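Local coordinates for magnesium and cobalt efflux protein CorC (Pseudomonas aeruginosa, PDB 3LLB) that probably takes part in magnesium and cobalt ion transport, represented here by its C-terminal transporter-associated domain, at residues A[15-18]-A[19-23]. Sequence-based numbering, arbitrary orientation.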
ATOM      1  N   ALA A  15       3.336  -4.002  -3.430  1.00  6.95           N
ATOM      2  CA  ALA A  15       3.439  -4.333  -2.015  1.00  6.47           C
ATOM      3  C   ALA A  15       4.897  -4.400  -1.475  1.00  7.64           C
ATOM      4  O   ALA A  15       5.177  -4.105  -0.334  1.00  8.15           O
ATOM      5  CB  ALA A  15       2.626  -5.648  -1.766  1.00  6.68           C
ATOM      6  N   LEU A  16       5.838  -4.742  -2.335  1.00  9.52           N
ATOM      7  CA  LEU A  16       7.266  -4.811  -2.002  1.00 10.28           C
ATOM      8  C   LEU A  16       7.953  -3.452  -1.871  1.00  9.74           C
ATOM      9  O   LEU A  16       9.099  -3.391  -1.414  1.00 11.05           O
ATOM     10  CB  LEU A  16       8.021  -5.744  -3.026  1.00 11.91           C
ATOM     11  CG  LEU A  16       7.861  -5.487  -4.562  1.00 15.11           C
ATOM     12  CD1 LEU A  16       8.637  -4.216  -4.994  1.00 17.80           C
ATOM     13  CD2 LEU A  16       8.145  -6.690  -5.574  1.00 18.59           C
ATOM     14  N   THR A  17       7.287  -2.360  -2.273  1.00  9.14           N
ATOM     15  CA  THR A  17       7.790  -0.968  -2.015  1.00  8.20           C
ATOM     16  C   THR A  17       8.227  -0.757  -0.578  1.00  8.68           C
ATOM     17  O   THR A  17       7.425  -0.889   0.295  1.00  9.60           O
ATOM     18  CB  THR A  17       6.753   0.115  -2.367  1.00  7.62           C
ATOM     19  OG1 THR A  17       6.309  -0.131  -3.699  1.00  7.08           O
ATOM     20  CG2 THR A  17       7.324   1.584  -2.255  1.00  6.00           C
ATOM     21  N   PRO A  18       9.509  -0.436  -0.353  1.00  8.67           N
ATOM     22  CA  PRO A  18       9.967  -0.042   0.937  1.00  8.57           C
ATOM     23  C   PRO A  18       9.163   1.096   1.505  1.00  8.27           C
ATOM     24  O   PRO A  18       8.844   2.012   0.793  1.00  7.39           O
ATOM     25  CB  PRO A  18      11.392   0.436   0.625  1.00  8.97           C
ATOM     26  CG  PRO A  18      11.843  -0.562  -0.346  1.00  9.33           C
ATOM     27  CD  PRO A  18      10.664  -0.560  -1.275  1.00  9.07           C
ATOM     28  N   VAL A  19       8.857   1.040   2.780  1.00  8.41           N
ATOM     29  CA  VAL A  19       8.166   2.145   3.408  1.00  9.91           C
ATOM     30  C   VAL A  19       8.938   3.500   3.259  1.00 10.46           C
ATOM     31  O   VAL A  19       8.304   4.550   3.039  1.00 10.20           O
ATOM     32  CB  VAL A  19       7.756   1.767   4.895  1.00 10.85           C
ATOM     33  CG1 VAL A  19       7.478   3.022   5.700  1.00 10.40           C
ATOM     34  CG2 VAL A  19       6.554   0.897   4.856  1.00 12.57           C
ATOM     35  N   ASP A  20      10.282   3.491   3.350  1.00 10.81           N
ATOM     36  CA  ASP A  20      11.123   4.709   3.152  1.00 12.17           C
ATOM     37  C   ASP A  20      10.892   5.345   1.768  1.00 10.58           C
ATOM     38  O   ASP A  20      10.709   6.578   1.629  1.00  9.21           O
ATOM     39  CB  ASP A  20      12.621   4.392   3.356  1.00 14.24           C
ATOM     40  CG  ASP A  20      13.081   3.096   2.593  1.00 20.29           C
ATOM     41  OD1 ASP A  20      13.216   3.113   1.326  1.00 26.90           O
ATOM     42  OD2 ASP A  20      13.338   2.053   3.257  1.00 29.85           O
ATOM     43  N   ALA A  21      10.860   4.482   0.756  1.00  8.80           N
ATOM     44  CA  ALA A  21      10.522   4.855  -0.635  1.00  7.97           C
ATOM     45  C   ALA A  21       9.128   5.388  -0.751  1.00  7.55           C
ATOM     46  O   ALA A  21       8.951   6.404  -1.401  1.00  7.44           O
ATOM     47  CB  ALA A  21      10.699   3.697  -1.516  1.00  7.35           C
ATOM     48  N   PHE A  22       8.142   4.708  -0.141  1.00  7.55           N
ATOM     49  CA  PHE A  22       6.769   5.182  -0.181  1.00  6.89           C
ATOM     50  C   PHE A  22       6.610   6.607   0.424  1.00  7.29           C
ATOM     51  O   PHE A  22       5.966   7.460  -0.175  1.00  7.39           O
ATOM     52  CB  PHE A  22       5.879   4.180   0.514  1.00  7.97           C
ATOM     53  CG  PHE A  22       4.416   4.512   0.484  1.00  6.47           C
ATOM     54  CD1 PHE A  22       3.582   3.919  -0.433  1.00  6.28           C
ATOM     55  CD2 PHE A  22       3.878   5.381   1.413  1.00  6.87           C
ATOM     56  CE1 PHE A  22       2.230   4.239  -0.467  1.00  8.03           C
ATOM     57  CE2 PHE A  22       2.537   5.712   1.353  1.00  8.89           C
ATOM     58  CZ  PHE A  22       1.715   5.079   0.416  1.00  7.67           C
ATOM     59  N   ASN A  23       7.154   6.836   1.618  1.00  7.94           N
ATOM     60  CA  ASN A  23       7.093   8.145   2.274  1.00  8.09           C
ATOM     61  C   ASN A  23       7.716   9.235   1.387  1.00  7.83           C
ATOM     62  O   ASN A  23       7.258  10.355   1.347  1.00  7.95           O
ATOM     63  CB  ASN A  23       7.805   8.138   3.612  1.00  7.18           C
ATOM     64  CG  ASN A  23       7.107   7.338   4.652  1.00  6.64           C
ATOM     65  OD1 ASN A  23       5.925   7.054   4.541  1.00  7.69           O
ATOM     66  ND2 ASN A  23       7.851   6.952   5.695  1.00  8.32           N
TER
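The first torsion of Thr17 brings its methyl against Phe22 and Ala21. A chi1 of -52° sets OG1 beside the residue's own backbone N and leaves the methyl CG2 anti to that N, over the first turn of helix 19-26. There CG2 sits 3.9 Å from the backbone N of Phe22 and 4.0 Å from CB of Ala21. OG1 hydrogen-bonds to the carbonyl of Lys14. That bond would hold the side chain in this rotation. In Phe22 the ring carbon CG is trans to N (chi1 -177°), which carries the ring off from the loop. The contact with CG2 of Thr17 is made by CB, whose place the helix backbone sets.

Pro18 is the N-cap residue. Its carbonyl O accepts a hydrogen bond from N of Phe22 at 2.9 Å, with an N-H...O angle of 164°. This is the first i to i+4 bond of the helix, and Asn23 N to Val19 O repeats it one residue on. The proline ring lies beside the turn. Its CB touches CB of Ala21 at 4.0 Å and approaches OD1 of Asp20 to 3.3 Å. The Asp20 carboxylate stands at the helix start, where it probably interacts favourably with the helix dipole.

The arrangement is a helix N-terminus with proline at the N-cap position, where the backbone carbonyl, not the side chain, takes up the first i to i+4 bond. It joins strand 11-14 to helix 19-26. Thr17 and Phe22 both pack on Val38 of helix 38-46, Phe22 also reaches Leu78 of strand 73-80, and Pro18 rests on Tyr2 just before strand 3-5.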